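Local coordinates for protein hemin degrading factor (Pseudomonas aeruginosa, PDB 4MF9) that binds heme through an axial histidine and probably takes part in heme trafficking and heme degradation in this pathogen, at residues L70-G74 against Y96-V101; L76-M80 against R92-Y96; R84-H90 against M263-G267; D116-F120 against H270-T276. All coordinates share one frame; numbering follows the deposited sequence.

Interaction 1 of 4, residues L70-G74 against Y96-V101; sequences LPALG and YREVTV
Helix 66-72 and the turn after it bring Leu70 and Leu73 against Tyr96 and the edge strand 99-101 of a large antiparallel sheet. The contact is mostly apolar, and the Tyr96 ring is its centre. Leu73 lies side by side with the tyrosine, the two side chains pointing the same way: its CB sits 3.8 Å from Tyr96 CD2, and its CD1 methyl stands over the middle of the ring, 3.9 Å from the centroid and only 11° off the normal, a clear CH-pi contact. Leu70 divides its atoms among three partners. With CG beside the backbone N (chi1 -62°), its two methyls part, CD2 toward the phenolic end of Tyr96 and CD1 toward Val101 CG2 (3.9 Å), and Leu70 CB rests 3.7 Å from Val99 CG1. Val99 sets its two methyls against the Leu70-Pro71 peptide, CG2 3.6 Å from Leu70 O and CG1 toward Pro71 CD. Polar links between the segments run through water. One water donates to Pro71 O and to Tyr96 O, 2.7 Å from each; a second donates to Leu73 O and accepts from Tyr96 N, so both backbone polar atoms of Tyr96 have a water partner. The Tyr96 hydroxyl is hydrogen-bonded to His153, and the ring also meets Leu117 and Leu119 of strand 117-120. This is helix-on-sheet packing within the N-terminal HemS/ChuX domain, the last turn of a helix and the turn after it packed on the edge strand of a sheet.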
# COMPACT_ATOMS: atom_id res chain seq x y z
N LEU A 70 12.19 -2.65 -12.22
CA LEU A 70 12.35 -2.50 -10.77
C LEU A 70 13.79 -2.27 -10.28
O LEU A 70 14.02 -1.35 -9.51
CB LEU A 70 11.68 -3.66 -10.02
CG LEU A 70 10.17 -3.77 -10.21
CD1 LEU A 70 9.65 -5.10 -9.66
CD2 LEU A 70 9.46 -2.59 -9.57
N PRO A 71 14.76 -3.10 -10.72
CA PRO A 71 16.14 -2.79 -10.31
C PRO A 71 16.61 -1.45 -10.85
O PRO A 71 17.33 -0.72 -10.16
CB PRO A 71 16.97 -3.92 -10.96
CG PRO A 71 16.00 -5.00 -11.21
CD PRO A 71 14.69 -4.33 -11.51
N ALA A 72 16.18 -1.11 -12.07
CA ALA A 72 16.59 0.14 -12.71
C ALA A 72 16.17 1.39 -11.93
O ALA A 72 16.85 2.42 -11.99
CB ALA A 72 16.07 0.21 -14.14
N LEU A 73 15.11 1.31 -11.18
CA LEU A 73 14.69 2.45 -10.43
C LEU A 73 15.73 2.85 -9.44
O LEU A 73 15.73 3.92 -8.98
CB LEU A 73 13.36 2.21 -9.74
CG LEU A 73 12.17 2.00 -10.62
CD1 LEU A 73 10.88 1.67 -9.88
CD2 LEU A 73 11.94 3.11 -11.57
N GLY A 74 16.59 1.91 -9.10
CA GLY A 74 17.70 2.20 -8.21
C GLY A 74 18.68 3.21 -8.80
O GLY A 74 19.46 3.83 -8.08
N TYR A 96 15.61 3.31 -4.22
CA TYR A 96 14.83 2.11 -4.57
C TYR A 96 15.72 0.87 -4.63
O TYR A 96 16.07 0.39 -5.72
CB TYR A 96 14.08 2.30 -5.89
CG TYR A 96 12.75 1.56 -5.98
CD1 TYR A 96 11.56 2.16 -5.55
CD2 TYR A 96 12.68 0.27 -6.51
CE1 TYR A 96 10.35 1.50 -5.64
CE2 TYR A 96 11.47 -0.40 -6.60
CZ TYR A 96 10.31 0.22 -6.16
OH TYR A 96 9.11 -0.46 -6.25
N ARG A 97 16.11 0.38 -3.48
CA ARG A 97 16.92 -0.82 -3.31
C ARG A 97 16.69 -1.42 -1.92
O ARG A 97 16.24 -0.70 -1.07
CB ARG A 97 18.38 -0.47 -3.43
CG ARG A 97 18.84 0.40 -2.31
CD ARG A 97 20.34 0.43 -2.19
NE ARG A 97 20.73 1.55 -1.38
CZ ARG A 97 21.08 1.47 -0.11
NH1 ARG A 97 21.10 0.30 0.50
NH2 ARG A 97 21.39 2.56 0.54
N GLU A 98 16.99 -2.69 -1.72
CA GLU A 98 17.58 -3.59 -2.66
C GLU A 98 16.50 -4.41 -3.31
O GLU A 98 15.72 -4.97 -2.63
CB GLU A 98 18.59 -4.52 -1.97
CG GLU A 98 19.77 -3.87 -1.30
CD GLU A 98 20.75 -3.23 -2.29
OE1 GLU A 98 20.85 -3.73 -3.44
OE2 GLU A 98 21.42 -2.23 -1.93
N VAL A 99 16.46 -4.45 -4.63
CA VAL A 99 15.38 -5.10 -5.37
C VAL A 99 15.72 -6.54 -5.76
O VAL A 99 16.75 -6.80 -6.36
CB VAL A 99 15.04 -4.32 -6.66
CG1 VAL A 99 14.01 -5.06 -7.48
CG2 VAL A 99 14.54 -2.93 -6.30
N THR A 100 14.82 -7.46 -5.47
CA THR A 100 14.90 -8.81 -5.99
C THR A 100 13.57 -9.18 -6.59
O THR A 100 12.55 -8.84 -6.04
CB THR A 100 15.33 -9.88 -4.94
OG1 THR A 100 14.39 -9.93 -3.89
CG2 THR A 100 16.62 -9.64 -4.37
N VAL A 101 13.60 -9.86 -7.72
CA VAL A 101 12.40 -10.33 -8.41
C VAL A 101 12.51 -11.84 -8.61
O VAL A 101 13.55 -12.34 -9.07
CB VAL A 101 12.24 -9.64 -9.79
CG1 VAL A 101 11.04 -10.21 -10.54
CG2 VAL A 101 12.08 -8.13 -9.60
O HOH W 1 17.51 -0.97 -7.50
O HOH W 2 16.45 4.70 -6.50

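Interaction 2 of 4, residues L76-M80 against R92-Y96; sequences LGPIM and RKGPY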
# COMPACT_ATOMS: atom_id res chain seq x y z
N LEU A 76 17.94 5.93 -9.97
CA LEU A 76 17.39 7.26 -9.74
C LEU A 76 17.80 7.90 -8.42
O LEU A 76 17.46 9.05 -8.16
CB LEU A 76 15.87 7.22 -9.84
CG LEU A 76 15.35 6.71 -11.18
CD1 LEU A 76 13.85 6.45 -11.12
CD2 LEU A 76 15.67 7.69 -12.29
N GLY A 77 18.52 7.16 -7.58
CA GLY A 77 18.88 7.67 -6.26
C GLY A 77 17.67 7.77 -5.35
O GLY A 77 16.68 7.07 -5.56
N PRO A 78 17.74 8.64 -4.34
CA PRO A 78 16.62 8.79 -3.41
C PRO A 78 15.35 9.23 -4.12
O PRO A 78 15.34 10.25 -4.81
CB PRO A 78 17.10 9.90 -2.45
CG PRO A 78 18.59 9.79 -2.50
CD PRO A 78 18.92 9.42 -3.92
N ILE A 79 14.28 8.46 -3.93
CA ILE A 79 12.98 8.79 -4.48
C ILE A 79 11.94 8.84 -3.38
O ILE A 79 12.26 8.68 -2.19
CB ILE A 79 12.54 7.74 -5.52
CG1 ILE A 79 12.90 6.32 -5.06
CG2 ILE A 79 13.19 8.03 -6.88
CD1 ILE A 79 11.82 5.64 -4.19
N MET A 80 10.71 9.03 -3.76
CA MET A 80 9.62 8.82 -2.87
C MET A 80 8.65 7.76 -3.45
O MET A 80 8.19 7.89 -4.55
CB MET A 80 8.89 10.12 -2.63
CG MET A 80 7.78 10.07 -1.66
SD MET A 80 6.22 9.58 -2.25
CE MET A 80 5.55 11.01 -3.06
N ARG A 92 7.02 6.98 1.48
CA ARG A 92 8.31 6.74 2.09
C ARG A 92 9.44 7.18 1.19
O ARG A 92 9.40 6.95 0.03
CB ARG A 92 8.49 5.29 2.43
CG ARG A 92 9.52 4.95 3.47
CD ARG A 92 9.40 5.80 4.70
NE ARG A 92 10.21 5.31 5.82
CZ ARG A 92 11.48 5.57 6.00
NH1 ARG A 92 12.17 6.27 5.13
NH2 ARG A 92 12.08 5.06 7.04
N LYS A 93 10.45 7.80 1.74
CA LYS A 93 11.58 8.29 0.97
C LYS A 93 12.84 7.49 1.18
O LYS A 93 13.09 7.04 2.27
CB LYS A 93 11.86 9.74 1.29
CG LYS A 93 10.78 10.69 0.90
CD LYS A 93 11.24 12.08 1.20
CE LYS A 93 10.08 13.00 1.41
NZ LYS A 93 10.58 14.36 1.71
N GLY A 94 13.59 7.30 0.10
CA GLY A 94 14.84 6.56 0.12
C GLY A 94 15.19 6.03 -1.26
O GLY A 94 14.39 6.11 -2.19
N PRO A 95 16.39 5.46 -1.41
CA PRO A 95 16.77 4.83 -2.68
C PRO A 95 15.96 3.56 -2.96
O PRO A 95 15.67 2.81 -2.02
CB PRO A 95 18.24 4.48 -2.45
CG PRO A 95 18.32 4.24 -0.96
CD PRO A 95 17.42 5.29 -0.37
N TYR A 96 15.61 3.31 -4.22
CA TYR A 96 14.83 2.11 -4.57
C TYR A 96 15.72 0.87 -4.63
O TYR A 96 16.07 0.39 -5.72
CB TYR A 96 14.08 2.30 -5.89
CG TYR A 96 12.75 1.56 -5.98
CD1 TYR A 96 11.56 2.16 -5.55
CD2 TYR A 96 12.68 0.27 -6.51
CE1 TYR A 96 10.35 1.50 -5.64
CE2 TYR A 96 11.47 -0.40 -6.60
CZ TYR A 96 10.31 0.22 -6.16
OH TYR A 96 9.11 -0.46 -6.25
O HOH W 2 16.45 4.70 -6.50
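Strands 78-84 and 88-93 form a beta hairpin, and Ile79 and Gly94 make an antiparallel hydrogen-bonded pair near its open end. Two backbone bonds join them: Ile79 N donates to Gly94 O at 2.9 Å, nearly straight at 172°, and Gly94 N returns a bond to Ile79 O at 3.0 Å. The two bonds differ in approach, since the Ile79 donor stands well above the Gly94 carbonyl plane, whereas the Gly94 N-H lies closer to that of Ile79. Weaker CA-H...O contacts flank the pair, from Lys93 CA to Ile79 O and from Met80 CA to Arg92 O. Water supplies another link, donating to Gly77 O and accepting from Tyr96 N beyond the corner that the chain turns at Gly94.

Among side chains, Met80 and Lys93 are a non-hydrogen-bonded pair, touching through their CG atoms at 4.0 Å before their ends diverge. The guanidinium of Arg92 turns away to Asp114 and His275. Ile79 carries the apolar contact on the other face: CG1 is placed between the backbone N and the carbonyl carbon (chi1 41°), which brings it to 3.2 Å from Gly94 O and sets Ile79 CD1 at the edge of the tyrosine ring, 3.7 Å from Tyr96 CD1.

Interaction 3 of 4, residues R84-H90 against M263-G267; sequences RNEHCVH and MVFVG. With HEM (protoporphyrin IX containing Fe), chain C.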
# COMPACT_ATOMS: atom_id res chain seq x y z
N ARG A 84 -0.98 3.17 -1.70
CA ARG A 84 -2.18 3.48 -0.94
C ARG A 84 -3.28 2.48 -1.20
O ARG A 84 -3.21 1.66 -2.12
CB ARG A 84 -2.69 4.89 -1.30
CG ARG A 84 -3.26 4.96 -2.72
CD ARG A 84 -3.99 6.26 -2.99
NE ARG A 84 -5.15 6.43 -2.13
CZ ARG A 84 -5.75 7.60 -1.92
NH1 ARG A 84 -5.30 8.70 -2.51
NH2 ARG A 84 -6.80 7.66 -1.11
N ASN A 85 -4.31 2.56 -0.38
CA ASN A 85 -5.58 1.94 -0.68
C ASN A 85 -6.60 3.06 -0.60
O ASN A 85 -6.22 4.23 -0.61
CB ASN A 85 -5.88 0.80 0.30
CG ASN A 85 -5.65 1.20 1.75
OD1 ASN A 85 -6.33 2.09 2.26
ND2 ASN A 85 -4.69 0.56 2.41
N GLU A 86 -7.86 2.79 -0.49
CA GLU A 86 -8.86 3.81 -0.51
C GLU A 86 -8.71 4.78 0.64
O GLU A 86 -8.83 5.93 0.43
CB GLU A 86 -10.24 3.23 -0.59
CG GLU A 86 -11.33 4.25 -0.74
CD GLU A 86 -11.28 4.99 -2.05
OE1 GLU A 86 -11.67 6.14 -2.08
OE2 GLU A 86 -10.87 4.43 -3.06
N HIS A 87 -8.38 4.28 1.83
CA HIS A 87 -8.41 5.15 3.02
C HIS A 87 -7.07 5.52 3.65
O HIS A 87 -7.04 6.26 4.63
CB HIS A 87 -9.33 4.54 4.08
CG HIS A 87 -10.74 4.45 3.63
ND1 HIS A 87 -11.48 5.57 3.31
CD2 HIS A 87 -11.53 3.38 3.38
CE1 HIS A 87 -12.69 5.19 2.91
NE2 HIS A 87 -12.74 3.87 2.95
N CYS A 88 -5.98 5.01 3.09
CA CYS A 88 -4.68 5.28 3.68
C CYS A 88 -3.59 5.36 2.64
O CYS A 88 -3.46 4.48 1.78
CB CYS A 88 -4.35 4.22 4.74
SG CYS A 88 -2.95 4.63 5.79
N VAL A 89 -2.79 6.42 2.73
CA VAL A 89 -1.68 6.67 1.84
C VAL A 89 -0.36 6.62 2.59
O VAL A 89 -0.18 7.30 3.60
CB VAL A 89 -1.78 8.07 1.20
CG1 VAL A 89 -0.59 8.31 0.30
CG2 VAL A 89 -3.09 8.21 0.44
N HIS A 90 0.57 5.83 2.07
CA HIS A 90 1.89 5.63 2.65
C HIS A 90 2.95 6.25 1.71
O HIS A 90 3.07 5.84 0.55
CB HIS A 90 2.10 4.12 2.78
CG HIS A 90 3.17 3.70 3.74
ND1 HIS A 90 4.50 3.97 3.54
CD2 HIS A 90 3.10 2.95 4.86
CE1 HIS A 90 5.21 3.43 4.52
NE2 HIS A 90 4.38 2.81 5.34
N MET A 263 6.24 -0.51 13.12
CA MET A 263 6.13 -0.86 11.72
C MET A 263 4.74 -0.52 11.23
O MET A 263 3.80 -0.86 11.88
CB MET A 263 6.40 -2.33 11.49
CG MET A 263 7.75 -2.79 11.92
SD MET A 263 8.12 -4.50 11.66
CE MET A 263 8.34 -4.44 9.90
N VAL A 264 4.64 0.15 10.11
CA VAL A 264 3.40 0.51 9.56
C VAL A 264 3.27 -0.09 8.15
O VAL A 264 4.00 0.30 7.31
CB VAL A 264 3.24 2.05 9.48
CG1 VAL A 264 1.95 2.44 8.87
CG2 VAL A 264 3.42 2.71 10.83
N PHE A 265 2.30 -0.98 7.97
CA PHE A 265 2.06 -1.68 6.70
C PHE A 265 0.85 -1.07 6.02
O PHE A 265 -0.23 -1.00 6.61
CB PHE A 265 1.71 -3.17 6.96
CG PHE A 265 2.90 -4.04 7.30
CD1 PHE A 265 3.60 -3.86 8.49
CD2 PHE A 265 3.26 -5.09 6.47
CE1 PHE A 265 4.67 -4.69 8.80
CE2 PHE A 265 4.33 -5.91 6.78
CZ PHE A 265 5.04 -5.70 7.95
N VAL A 266 1.00 -0.63 4.82
CA VAL A 266 -0.10 -0.17 4.02
C VAL A 266 -0.04 -0.71 2.61
O VAL A 266 0.92 -0.58 1.98
CB VAL A 266 -0.13 1.39 3.96
CG1 VAL A 266 -1.12 1.90 2.96
CG2 VAL A 266 -0.46 1.95 5.33
N GLY A 267 -1.12 -1.30 2.16
CA GLY A 267 -1.13 -1.82 0.82
C GLY A 267 -2.49 -1.99 0.19
O GLY A 267 -3.51 -1.55 0.71
CHA HEM C . 5.18 -9.19 8.34
CHB HEM C . 9.88 -8.88 7.92
CHC HEM C . 9.58 -10.89 3.57
CHD HEM C . 4.86 -10.07 3.63
C1A HEM C . 6.50 -9.01 8.63
C2A HEM C . 7.02 -8.63 9.90
C3A HEM C . 8.33 -8.57 9.77
C4A HEM C . 8.61 -8.86 8.44
CMA HEM C . 9.29 -8.18 10.86
CAA HEM C . 6.29 -8.38 11.17
CBA HEM C . 6.82 -9.09 12.44
CGA HEM C . 6.47 -10.53 12.31
O1A HEM C . 7.29 -11.41 12.56
O2A HEM C . 5.36 -10.79 11.94
C1B HEM C . 10.15 -9.44 6.68
C2B HEM C . 11.48 -9.58 6.27
C3B HEM C . 11.45 -10.15 5.06
C4B HEM C . 10.02 -10.35 4.73
CMB HEM C . 12.69 -9.21 7.07
CAB HEM C . 12.69 -10.49 4.30
CBB HEM C . 12.81 -10.53 3.01
C1C HEM C . 8.29 -10.87 3.19
C2C HEM C . 7.80 -11.39 2.01
C3C HEM C . 6.46 -11.17 2.01
C4C HEM C . 6.10 -10.49 3.21
CMC HEM C . 8.60 -12.09 0.95
CAC HEM C . 5.55 -11.55 0.95
CBC HEM C . 4.34 -11.08 1.01
C1D HEM C . 4.53 -9.77 4.96
C2D HEM C . 3.14 -9.57 5.47
C3D HEM C . 3.26 -9.35 6.78
C4D HEM C . 4.70 -9.40 7.06
CMD HEM C . 1.82 -9.61 4.73
CAD HEM C . 2.13 -9.07 7.74
CBD HEM C . 1.86 -10.34 8.55
CGD HEM C . 0.59 -10.47 9.33
O1D HEM C . 0.72 -10.79 10.49
O2D HEM C . -0.53 -10.31 8.86
NA HEM C . 7.50 -9.14 7.74
NB HEM C . 9.29 -9.90 5.75
NC HEM C . 7.26 -10.36 3.87
ND HEM C . 5.40 -9.65 5.95
FE HEM C . 7.23 -9.82 5.85
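His90 reaches across from strand 88-93 to strand 263-267, and its side chain can be followed outward atom by atom. CB starts against Val266, 3.7 Å from its CB. With CG anti to the backbone N (chi1 -161°), the imidazole is carried along the valine: His90 CD2 lies 3.7 Å from Val266 CB, and the CG2 methyl of Val266 sits at the ring edge. The tip, NE2, donates to Val264 O at 3.2 Å, a bent bond (137°) that meets the carbonyl from above its plane. The other ring nitrogen, ND1, is hydrogen-bonded to Gln273 NE2, which fixes the rotation of the ring.

Val266 is also met by Cys88, whose SG touches Val266 CG2 at 3.7 Å, and by the amide of Asn85. That amide donates from ND2 to Gly267 O at 3.0 Å and 165°, with the acceptor in the amide plane; Ile333 O is a further partner of ND2. OD1 accepts from His87 N in an Asx turn, so both ends of the amide are held.

The opposite side of strand 263-267 faces the heme: Phe265 CZ lies 3.5 Å from heme CHA. Since NE2 donates to a carbonyl and ND1 faces an amide NH2, His90 is most simply read as a neutral imidazole protonated on NE2, with ND1 as acceptor.

Interaction 4 of 4, residues D116-F120 against H270-T276; sequences DLRLF and HCIQIHT. With HEM (protoporphyrin IX containing Fe), chain C.
Arg118 and Ile272 sit at the tight middle of this contact, a hydrogen-bonded pair whose two bonds, Arg118 N to Ile272 O at 2.8 Å and Ile272 N to Arg118 O at 2.9 Å, both lie in the carbonyl planes. Ile274 N to Asp116 O and Phe120 N to His270 O extend the pairing on either side. On the face away from the heme, Leu117 CD2 packs along Gln273, and Leu119 CD2 touches Cys271 SG at 3.5 Å.

Strands 117-120 and 271-276 are antiparallel neighbours here, so the contact splices the two HemS/ChuX domains into one continuous sheet. Its other face carries the heme. Arg118, bent at chi2 (-60°), lays its side chain against the porphyrin, with NE 3.0 Å from heme NC, while Ile274 CD1 covers one guanidinium face, 3.7 Å from Arg118 CZ. NH1 is anchored by Asp116 OD1 at 2.8 Å and by Leu117 O, which holds the guanidinium over the porphyrin face. Phe120 meets Ile272 CD1 with CE2 and the heme vinyl carbon CBC with CZ, both at the ring edge.

Water enters at the ends, though Asp116 is buried, its OD2 packed on Ile274 CB: one water joins Asp116 OD2 and Thr276 OG1, another Asp116 N and Ile274 O. At the looser far end a third bridges Phe120 O and His270 ND1.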
# COMPACT_ATOMS: atom_id res chain seq x y z
N ASP A 116 10.76 -0.33 1.61
CA ASP A 116 10.57 -1.71 2.08
C ASP A 116 9.23 -2.13 1.50
O ASP A 116 8.19 -1.64 1.93
CB ASP A 116 10.55 -1.72 3.61
CG ASP A 116 10.62 -3.11 4.22
OD1 ASP A 116 11.10 -4.06 3.56
OD2 ASP A 116 10.22 -3.24 5.41
N LEU A 117 9.26 -3.00 0.50
CA LEU A 117 8.08 -3.25 -0.31
C LEU A 117 7.91 -4.74 -0.56
O LEU A 117 8.90 -5.47 -0.72
CB LEU A 117 8.21 -2.54 -1.67
CG LEU A 117 8.19 -1.01 -1.72
CD1 LEU A 117 8.68 -0.48 -3.09
CD2 LEU A 117 6.79 -0.50 -1.48
N ARG A 118 6.67 -5.19 -0.61
CA ARG A 118 6.38 -6.54 -1.09
C ARG A 118 5.50 -6.37 -2.30
O ARG A 118 4.39 -5.82 -2.20
CB ARG A 118 5.65 -7.37 -0.03
CG ARG A 118 6.31 -7.36 1.35
CD ARG A 118 7.73 -7.91 1.32
NE ARG A 118 8.37 -7.81 2.64
CZ ARG A 118 9.30 -6.92 2.97
NH1 ARG A 118 9.74 -6.04 2.07
NH2 ARG A 118 9.81 -6.91 4.20
N LEU A 119 5.98 -6.85 -3.45
CA LEU A 119 5.32 -6.60 -4.73
C LEU A 119 4.73 -7.88 -5.29
O LEU A 119 5.43 -8.88 -5.46
CB LEU A 119 6.32 -5.99 -5.72
CG LEU A 119 7.19 -4.85 -5.16
CD1 LEU A 119 8.29 -4.43 -6.14
CD2 LEU A 119 6.33 -3.66 -4.75
N PHE A 120 3.43 -7.85 -5.55
CA PHE A 120 2.73 -9.01 -6.12
C PHE A 120 2.40 -8.71 -7.58
O PHE A 120 1.33 -8.19 -7.90
CB PHE A 120 1.49 -9.33 -5.30
CG PHE A 120 1.78 -9.46 -3.84
CD1 PHE A 120 2.34 -10.63 -3.34
CD2 PHE A 120 1.54 -8.40 -2.98
CE1 PHE A 120 2.63 -10.74 -2.00
CE2 PHE A 120 1.84 -8.51 -1.65
CZ PHE A 120 2.37 -9.68 -1.15
N HIS A 270 -2.03 -5.61 -4.66
CA HIS A 270 -0.86 -5.85 -5.50
C HIS A 270 0.48 -5.36 -4.93
O HIS A 270 1.54 -5.63 -5.50
CB HIS A 270 -1.08 -5.21 -6.87
CG HIS A 270 -2.42 -5.53 -7.46
ND1 HIS A 270 -2.71 -6.76 -8.02
CD2 HIS A 270 -3.55 -4.80 -7.55
CE1 HIS A 270 -3.96 -6.76 -8.44
NE2 HIS A 270 -4.50 -5.58 -8.16
N CYS A 271 0.43 -4.62 -3.84
CA CYS A 271 1.63 -3.99 -3.33
C CYS A 271 1.45 -3.69 -1.86
O CYS A 271 0.40 -3.20 -1.44
CB CYS A 271 1.93 -2.70 -4.12
SG CYS A 271 3.50 -1.90 -3.71
N ILE A 272 2.47 -4.00 -1.07
CA ILE A 272 2.48 -3.61 0.33
C ILE A 272 3.74 -2.81 0.60
O ILE A 272 4.83 -3.22 0.21
CB ILE A 272 2.39 -4.83 1.27
CG1 ILE A 272 1.09 -5.60 1.02
CG2 ILE A 272 2.53 -4.38 2.72
CD1 ILE A 272 1.08 -7.03 1.58
N GLN A 273 3.58 -1.67 1.27
CA GLN A 273 4.68 -0.77 1.59
C GLN A 273 4.77 -0.63 3.12
O GLN A 273 3.76 -0.53 3.80
CB GLN A 273 4.43 0.60 0.96
CG GLN A 273 5.53 1.62 1.17
CD GLN A 273 5.44 2.81 0.20
OE1 GLN A 273 5.30 2.62 -1.02
NE2 GLN A 273 5.50 4.02 0.73
N ILE A 274 6.00 -0.62 3.63
CA ILE A 274 6.23 -0.73 5.07
C ILE A 274 7.16 0.39 5.53
O ILE A 274 8.13 0.73 4.85
CB ILE A 274 6.90 -2.10 5.41
CG1 ILE A 274 6.11 -3.25 4.78
CG2 ILE A 274 6.99 -2.31 6.91
CD1 ILE A 274 6.93 -4.54 4.59
N HIS A 275 6.83 0.99 6.67
CA HIS A 275 7.74 1.91 7.34
C HIS A 275 8.19 1.25 8.63
O HIS A 275 7.37 0.76 9.38
CB HIS A 275 7.03 3.20 7.69
CG HIS A 275 7.74 4.01 8.75
ND1 HIS A 275 8.89 4.72 8.48
CD2 HIS A 275 7.47 4.19 10.06
CE1 HIS A 275 9.29 5.33 9.59
NE2 HIS A 275 8.45 5.02 10.56
N THR A 276 9.50 1.24 8.87
CA THR A 276 10.04 0.78 10.14
C THR A 276 10.74 1.94 10.83
O THR A 276 11.55 2.63 10.23
CB THR A 276 11.04 -0.37 9.95
OG1 THR A 276 10.40 -1.47 9.28
CG2 THR A 276 11.57 -0.85 11.29
CHA HEM C . 5.18 -9.19 8.34
CHB HEM C . 9.88 -8.88 7.92
CHC HEM C . 9.58 -10.89 3.57
CHD HEM C . 4.86 -10.07 3.63
C1A HEM C . 6.50 -9.01 8.63
C2A HEM C . 7.02 -8.63 9.90
C3A HEM C . 8.33 -8.57 9.77
C4A HEM C . 8.61 -8.86 8.44
CMA HEM C . 9.29 -8.18 10.86
CAA HEM C . 6.29 -8.38 11.17
CBA HEM C . 6.82 -9.09 12.44
CGA HEM C . 6.47 -10.53 12.31
O1A HEM C . 7.29 -11.41 12.56
O2A HEM C . 5.36 -10.79 11.94
C1B HEM C . 10.15 -9.44 6.68
C2B HEM C . 11.48 -9.58 6.27
C3B HEM C . 11.45 -10.15 5.06
C4B HEM C . 10.02 -10.35 4.73
CMB HEM C . 12.69 -9.21 7.07
CAB HEM C . 12.69 -10.49 4.30
CBB HEM C . 12.81 -10.53 3.01
C1C HEM C . 8.29 -10.87 3.19
C2C HEM C . 7.80 -11.39 2.01
C3C HEM C . 6.46 -11.17 2.01
C4C HEM C . 6.10 -10.49 3.21
CMC HEM C . 8.60 -12.09 0.95
CAC HEM C . 5.55 -11.55 0.95
CBC HEM C . 4.34 -11.08 1.01
C1D HEM C . 4.53 -9.77 4.96
C2D HEM C . 3.14 -9.57 5.47
C3D HEM C . 3.26 -9.35 6.78
C4D HEM C . 4.70 -9.40 7.06
CMD HEM C . 1.82 -9.61 4.73
CAD HEM C . 2.13 -9.07 7.74
CBD HEM C . 1.86 -10.34 8.55
CGD HEM C . 0.59 -10.47 9.33
O1D HEM C . 0.72 -10.79 10.49
O2D HEM C . -0.53 -10.31 8.86
NA HEM C . 7.50 -9.14 7.74
NB HEM C . 9.29 -9.90 5.75
NC HEM C . 7.26 -10.36 3.87
ND HEM C . 5.40 -9.65 5.95
FE HEM C . 7.23 -9.82 5.85
O HOH W 3 8.87 1.49 2.45
O HOH W 4 10.43 -1.02 6.71
O HOH W 5 -1.27 -8.99 -8.10

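Overall arrangement
Interactions 1 and 2 share Tyr96 and one water, with centres about 11 Å apart, and interaction 2 is nested inside the loop closed by interaction 1. The tyrosine touches interaction 4 through Leu117 and Leu119, although its side chain is still about 14 Å from the heme. Arg92 of interaction 2 also reaches interaction 4, its NE 3.0 Å from His275 ND1, a probable hydrogen bond. Interactions 3 and 4 lie only about 9 Å apart, centre to centre, on neighbouring strands 262-268 and 271-277; both touch the heme and both join the N-terminal and C-terminal family regions. Arg118 in interaction 4 comes within about 6 Å of the axial ligand His215, side chain to side chain.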